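Group 3 allergen SMIPP-S Yv6023A04 (Sarcoptes scabiei type hominis, PDB 3H7O) is a catalytically inactivated paralogue of chymotrypsin-like serine proteases in the scabies mite, and itself probably cleaves no peptide bonds. Local coordinates at residues Thr19-Glu24 with Phe46-Glu51; Gln167-Gln172 with Thr192-Ala197; Pro201-Pro204 with Pro208-Phe211. The protein carries 3 engineered substitutions. One frame throughout, in Å; residues are numbered along the deposited sequence.

In the fold
Three loops close one after another along the chain, and none nests in or crosses another. Contact 1 comes first, closing the chain from the hairpin turn after strand 14-19 to the loop behind helix 42-45, both loops of the N-terminal six-stranded barrel. Contact 2 closes a loop of similar length in the C-terminal sheet, where strand 168-172 reaches past an intervening strand to strand 192-197. Contact 3 follows at once, joining the loop after strand 192-197 to strand 209-213. That strand lies between the two of contact 2 and bonds to 168-172 through F169 O and F211 N, 2.9 Å apart. Contact 1 is remote, its centre about 25 Å from that of contact 2.

Contact 1: residues Thr19-Glu24 with Phe46-Glu51; sequences TYPGEE and FDQKPE
The carboxamide of Q48 is the flat group on which this contact turns, and P21 approaches it from one side of its plane, offset beyond the oxygen and nitrogen rather than squarely over the middle. P21 CB stands 3.8 Å from Q48 NE2, and P21 N is equally far from Q48 OE1. At the nitrogen edge of the amide, Q48 NE2 donates a hydrogen bond of 2.9 Å to D47 OD1; the acceptor lies close to the amide plane, yet its own carboxylate is met from above, 66° out of plane. The D47 carboxylate carbon, CG, in turn sits 3.7 Å over one face of the F46 ring, towards the rim. This is a meeting of two surface loops on the N-terminal barrel of the trypsin fold: the turn linking strands 14-19 and 26-32, and the chain that follows helix 42-45, itself tied back by the disulfide C28-C44. No direct hydrogen bond joins the loops. A water does so instead, accepting from Y20 N at 2.8 Å and donating to Q48 OE1 at 2.7 Å; this bond and the one to D47 together support the assigned orientation of the amide. The Q48 chain bends at CB-CG (chi2 -57°), which turns the end of the amide towards P21 while leaving CG to pack at 4.2 Å against T19 CG2, a side chain that also touches L26 of strand 26-32.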
# COMPACT_ATOMS: atom_id res chain seq x y z
N THR A 19 -1.85 -8.51 10.00
CA THR A 19 -3.10 -8.60 10.77
C THR A 19 -3.45 -10.07 11.01
O THR A 19 -2.88 -10.95 10.38
CB THR A 19 -4.26 -7.90 10.04
OG1 THR A 19 -4.38 -8.43 8.71
CG2 THR A 19 -4.03 -6.39 9.98
N TYR A 20 -4.40 -10.32 11.91
CA TYR A 20 -4.76 -11.69 12.29
C TYR A 20 -6.26 -11.96 12.27
O TYR A 20 -6.83 -12.38 13.28
CB TYR A 20 -4.16 -12.04 13.67
CG TYR A 20 -2.66 -11.86 13.75
CD1 TYR A 20 -1.80 -12.92 13.47
CD2 TYR A 20 -2.11 -10.63 14.09
CE1 TYR A 20 -0.42 -12.75 13.55
CE2 TYR A 20 -0.74 -10.45 14.16
CZ TYR A 20 0.10 -11.51 13.89
OH TYR A 20 1.46 -11.33 13.95
N PRO A 21 -6.93 -11.74 11.12
CA PRO A 21 -8.36 -12.03 11.08
C PRO A 21 -8.64 -13.54 11.05
O PRO A 21 -7.99 -14.27 10.29
CB PRO A 21 -8.82 -11.37 9.78
CG PRO A 21 -7.62 -11.37 8.90
CD PRO A 21 -6.42 -11.28 9.81
N GLY A 22 -9.58 -13.97 11.88
CA GLY A 22 -10.02 -15.37 11.93
C GLY A 22 -8.94 -16.37 12.29
O GLY A 22 -8.87 -17.45 11.69
N GLU A 23 -8.11 -16.01 13.26
CA GLU A 23 -7.03 -16.88 13.76
C GLU A 23 -5.90 -17.13 12.74
O GLU A 23 -5.04 -17.98 12.96
CB GLU A 23 -7.58 -18.22 14.29
CG GLU A 23 -8.65 -18.10 15.36
N GLU A 24 -5.92 -16.39 11.63
CA GLU A 24 -4.92 -16.57 10.57
C GLU A 24 -4.24 -15.25 10.23
O GLU A 24 -4.90 -14.23 10.03
CB GLU A 24 -5.56 -17.17 9.31
CG GLU A 24 -4.55 -17.58 8.24
CD GLU A 24 -5.19 -17.83 6.88
OE1 GLU A 24 -5.89 -16.93 6.36
OE2 GLU A 24 -4.98 -18.93 6.32
N PHE A 46 -9.62 -1.95 8.77
CA PHE A 46 -10.79 -1.19 9.26
C PHE A 46 -11.53 -1.85 10.42
O PHE A 46 -12.08 -1.16 11.28
CB PHE A 46 -11.75 -0.84 8.12
CG PHE A 46 -12.68 -1.96 7.73
CD1 PHE A 46 -14.01 -1.95 8.14
CD2 PHE A 46 -12.22 -3.02 6.95
CE1 PHE A 46 -14.87 -2.99 7.78
CE2 PHE A 46 -13.07 -4.06 6.59
CZ PHE A 46 -14.40 -4.04 7.00
N ASP A 47 -11.54 -3.19 10.44
CA ASP A 47 -12.26 -3.96 11.46
C ASP A 47 -11.33 -4.75 12.38
O ASP A 47 -11.76 -5.68 13.05
CB ASP A 47 -13.26 -4.91 10.78
CG ASP A 47 -12.58 -5.87 9.80
OD1 ASP A 47 -11.36 -5.76 9.57
OD2 ASP A 47 -13.29 -6.74 9.24
N GLN A 48 -10.05 -4.38 12.39
CA GLN A 48 -9.05 -5.08 13.20
C GLN A 48 -8.65 -4.24 14.41
O GLN A 48 -8.37 -3.05 14.27
CB GLN A 48 -7.82 -5.40 12.36
CG GLN A 48 -8.10 -6.28 11.14
CD GLN A 48 -8.76 -7.59 11.51
OE1 GLN A 48 -8.25 -8.35 12.35
NE2 GLN A 48 -9.91 -7.87 10.91
N LYS A 49 -8.64 -4.86 15.58
CA LYS A 49 -8.23 -4.19 16.81
C LYS A 49 -6.78 -3.74 16.68
O LYS A 49 -5.90 -4.56 16.39
CB LYS A 49 -8.41 -5.11 18.01
CG LYS A 49 -8.71 -4.39 19.31
CD LYS A 49 -10.21 -4.13 19.46
N PRO A 50 -6.51 -2.43 16.89
CA PRO A 50 -5.18 -1.85 16.64
C PRO A 50 -4.05 -2.62 17.34
O PRO A 50 -2.98 -2.81 16.76
CB PRO A 50 -5.30 -0.43 17.22
CG PRO A 50 -6.76 -0.12 17.13
CD PRO A 50 -7.46 -1.43 17.41
N GLU A 51 -4.32 -3.08 18.56
CA GLU A 51 -3.34 -3.78 19.39
C GLU A 51 -2.92 -5.14 18.83
O GLU A 51 -1.98 -5.76 19.32
CB GLU A 51 -3.85 -3.91 20.83
CG GLU A 51 -3.96 -2.59 21.61
CD GLU A 51 -5.10 -1.68 21.14
OE1 GLU A 51 -6.11 -2.17 20.60
OE2 GLU A 51 -4.98 -0.45 21.33
O HOH W 1 -5.65 -8.20 13.19

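Contact 2: residues Gln167-Gln172 with Thr192-Ala197; sequences QVFCAQ and TLVGVA
F169 takes a chi1 of 69°, with CG between its backbone N and carbonyl carbon, and this swings the ring out of strand 168-172 towards V194 and G195. V194 answers with a chi1 of -58°, which sets CG2 rather than CG1 against the ring. The two side chains cross at about a right angle, and F169 CZ meets V194 CG2 at 4.2 Å, a purely apolar touch. The remaining contact is made by the ring's rim: CE1 of F169 lies 3.5 Å from V194 O and 3.8 Å from G195 CA, both near the plane of the ring. The weakly positive hydrogens at an aromatic edge suit a carbonyl oxygen, so the approach is probably mildly attractive as well as close. G195, having no side chain, offers its CA directly to the ring edge.

The strands themselves are not neighbours; strand 209-213 runs between them, and F211 from it meets F169 with the ring planes only about 15° apart. F116 from a loop covers V194 in addition, so this is well-buried hydrophobic packing. The meeting point coincides with a classic beta bulge, in which V194 and G195 together face a single residue of strand 186-189. Aromatic packing across a curled antiparallel sheet is here part of the core of the C-terminal beta-barrel of the chymotrypsin fold.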
# COMPACT_ATOMS: atom_id res chain seq x y z
N GLN A 167 -11.30 9.26 -6.62
CA GLN A 167 -10.00 9.40 -5.96
C GLN A 167 -9.05 8.24 -6.24
O GLN A 167 -8.32 7.79 -5.36
CB GLN A 167 -10.20 9.61 -4.45
CG GLN A 167 -10.84 10.95 -4.07
CD GLN A 167 -12.34 10.98 -4.27
OE1 GLN A 167 -13.02 9.97 -4.11
NE2 GLN A 167 -12.87 12.15 -4.61
N VAL A 168 -9.05 7.76 -7.48
CA VAL A 168 -8.16 6.68 -7.90
C VAL A 168 -7.45 7.01 -9.21
O VAL A 168 -7.85 7.92 -9.94
CB VAL A 168 -8.89 5.30 -8.02
CG1 VAL A 168 -9.50 4.87 -6.68
CG2 VAL A 168 -9.95 5.31 -9.13
N PHE A 169 -6.38 6.27 -9.49
CA PHE A 169 -5.83 6.19 -10.84
C PHE A 169 -5.51 4.74 -11.14
O PHE A 169 -5.45 3.89 -10.24
CB PHE A 169 -4.60 7.10 -11.03
CG PHE A 169 -3.37 6.65 -10.28
CD1 PHE A 169 -3.12 7.12 -8.99
CD2 PHE A 169 -2.46 5.78 -10.87
CE1 PHE A 169 -1.99 6.71 -8.29
CE2 PHE A 169 -1.32 5.36 -10.17
CZ PHE A 169 -1.08 5.83 -8.89
N CYS A 170 -5.33 4.44 -12.42
CA CYS A 170 -5.03 3.09 -12.85
C CYS A 170 -3.68 3.02 -13.54
O CYS A 170 -3.23 3.99 -14.16
CB CYS A 170 -6.12 2.56 -13.78
SG CYS A 170 -7.75 2.48 -13.02
N ALA A 171 -3.03 1.86 -13.43
CA ALA A 171 -1.74 1.63 -14.05
C ALA A 171 -1.59 0.15 -14.40
O ALA A 171 -2.21 -0.71 -13.76
CB ALA A 171 -0.61 2.09 -13.14
N GLN A 172 -0.78 -0.15 -15.41
CA GLN A 172 -0.63 -1.52 -15.88
C GLN A 172 0.71 -1.75 -16.57
O GLN A 172 1.25 -0.85 -17.21
CB GLN A 172 -1.79 -1.89 -16.83
CG GLN A 172 -1.95 -3.39 -17.09
CD GLN A 172 -3.27 -3.73 -17.76
OE1 GLN A 172 -3.94 -2.86 -18.33
NE2 GLN A 172 -3.65 -5.00 -17.70
N THR A 192 8.28 10.30 -3.99
CA THR A 192 6.96 10.88 -3.71
C THR A 192 5.87 9.82 -3.84
O THR A 192 5.68 9.21 -4.89
CB THR A 192 6.65 12.08 -4.63
OG1 THR A 192 7.62 13.11 -4.41
CG2 THR A 192 5.26 12.64 -4.34
N LEU A 193 5.14 9.63 -2.74
CA LEU A 193 4.05 8.68 -2.66
C LEU A 193 2.82 9.19 -3.41
O LEU A 193 2.13 10.09 -2.93
CB LEU A 193 3.71 8.43 -1.19
CG LEU A 193 2.81 7.27 -0.79
CD1 LEU A 193 3.43 5.93 -1.18
CD2 LEU A 193 2.58 7.35 0.70
N VAL A 194 2.55 8.62 -4.58
CA VAL A 194 1.44 9.09 -5.41
C VAL A 194 0.21 8.19 -5.30
O VAL A 194 -0.91 8.64 -5.54
CB VAL A 194 1.86 9.30 -6.89
CG1 VAL A 194 3.01 10.31 -6.97
CG2 VAL A 194 2.26 7.98 -7.54
N GLY A 195 0.43 6.93 -4.93
CA GLY A 195 -0.67 5.98 -4.80
C GLY A 195 -0.52 4.99 -3.66
O GLY A 195 0.58 4.74 -3.17
N VAL A 196 -1.66 4.45 -3.24
CA VAL A 196 -1.73 3.30 -2.35
C VAL A 196 -2.52 2.25 -3.12
O VAL A 196 -3.66 2.51 -3.52
CB VAL A 196 -2.48 3.63 -1.03
CG1 VAL A 196 -2.64 2.39 -0.16
CG2 VAL A 196 -1.75 4.72 -0.25
N ALA A 197 -1.92 1.08 -3.35
CA ALA A 197 -2.58 0.06 -4.16
C ALA A 197 -3.93 -0.37 -3.58
O ALA A 197 -4.07 -0.60 -2.37
CB ALA A 197 -1.67 -1.15 -4.34

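Contact 3: residues Pro201-Pro204 with Pro208-Phe211; sequences PKRP and PEVF
R203 reaches E209 by means of two contrasting side-chain shapes. The arginine's CG sits between the backbone N and the carbonyl carbon (chi1 78°), and from there the chain runs extended to NE, spanning the gap to strand 209-213 and presenting the guanidinium end-on. The glutamate starts from a CB directed away from the 201-204 loop, but its chain is bent at CB-CG (chi2 -63°), and the fold-back returns the carboxylate to the arginine. The result is a bidentate salt bridge: R203 NH1 bonds E209 OE1 at 2.7 Å, and R203 NH2 bonds E209 OE2, also at 2.7 Å. The lengths are short but the pairing is not coplanar. The two planes lie 61° apart, each oxygen is met from above the carboxylate plane, and both bonds are noticeably bent.

E209 OE2 has a second partner in the backbone N of L178, which helps to fix the carboxylate's rotation, while R203 NH2 also bonds a glycerol, probably from the crystallisation liquor. Y159 and S177 touch the arginine as well. In active trypsin-like enzymes the corresponding strand and the loop before it border the primary specificity (S1) pocket. A charged pair at this place is consistent with an altered, probably obstructed S1 site in this inactivated paralogue.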
# COMPACT_ATOMS: atom_id res chain seq x y z
N PRO A 201 -10.90 -8.28 -5.68
CA PRO A 201 -10.87 -9.73 -5.95
C PRO A 201 -11.75 -10.16 -7.13
O PRO A 201 -11.42 -11.13 -7.81
CB PRO A 201 -11.40 -10.34 -4.64
CG PRO A 201 -12.04 -9.21 -3.90
CD PRO A 201 -11.26 -8.00 -4.28
N LYS A 202 -12.84 -9.44 -7.37
CA LYS A 202 -13.79 -9.81 -8.42
C LYS A 202 -13.52 -9.13 -9.77
O LYS A 202 -14.33 -9.23 -10.69
CB LYS A 202 -15.23 -9.56 -7.96
CG LYS A 202 -15.68 -10.51 -6.86
CD LYS A 202 -17.02 -10.11 -6.27
CE LYS A 202 -17.38 -11.01 -5.09
NZ LYS A 202 -16.41 -10.89 -3.96
N ARG A 203 -12.37 -8.46 -9.88
CA ARG A 203 -12.00 -7.74 -11.10
C ARG A 203 -11.92 -8.65 -12.32
O ARG A 203 -11.66 -9.85 -12.19
CB ARG A 203 -10.68 -6.99 -10.90
CG ARG A 203 -9.44 -7.86 -10.99
CD ARG A 203 -8.23 -7.08 -10.54
NE ARG A 203 -7.00 -7.56 -11.16
CZ ARG A 203 -5.78 -7.21 -10.78
NH1 ARG A 203 -5.61 -6.38 -9.75
NH2 ARG A 203 -4.72 -7.69 -11.41
N PRO A 204 -12.16 -8.09 -13.52
CA PRO A 204 -12.15 -8.94 -14.71
C PRO A 204 -10.73 -9.32 -15.10
O PRO A 204 -9.77 -8.65 -14.72
CB PRO A 204 -12.76 -8.04 -15.80
CG PRO A 204 -13.31 -6.86 -15.09
CD PRO A 204 -12.50 -6.70 -13.86
N PRO A 208 -6.59 -3.41 -15.46
CA PRO A 208 -5.45 -2.66 -14.91
C PRO A 208 -5.48 -2.69 -13.39
O PRO A 208 -6.52 -3.01 -12.79
CB PRO A 208 -5.69 -1.23 -15.40
CG PRO A 208 -6.76 -1.32 -16.45
CD PRO A 208 -7.57 -2.52 -16.10
N GLU A 209 -4.35 -2.37 -12.77
CA GLU A 209 -4.29 -2.20 -11.33
C GLU A 209 -4.90 -0.86 -10.95
O GLU A 209 -4.81 0.11 -11.71
CB GLU A 209 -2.85 -2.31 -10.82
CG GLU A 209 -2.14 -3.63 -11.18
CD GLU A 209 -2.79 -4.88 -10.57
OE1 GLU A 209 -3.47 -4.76 -9.53
OE2 GLU A 209 -2.60 -5.98 -11.13
N VAL A 210 -5.54 -0.81 -9.78
CA VAL A 210 -6.14 0.43 -9.28
C VAL A 210 -5.43 0.90 -8.03
O VAL A 210 -5.07 0.09 -7.16
CB VAL A 210 -7.66 0.27 -9.01
CG1 VAL A 210 -8.27 1.58 -8.46
CG2 VAL A 210 -8.38 -0.13 -10.29
N PHE A 211 -5.22 2.21 -7.95
CA PHE A 211 -4.50 2.83 -6.84
C PHE A 211 -5.30 3.99 -6.31
O PHE A 211 -5.80 4.81 -7.08
CB PHE A 211 -3.13 3.33 -7.32
CG PHE A 211 -2.25 2.25 -7.86
CD1 PHE A 211 -1.39 1.55 -7.03
CD2 PHE A 211 -2.30 1.91 -9.22
CE1 PHE A 211 -0.58 0.53 -7.53
CE2 PHE A 211 -1.50 0.89 -9.72
CZ PHE A 211 -0.63 0.20 -8.88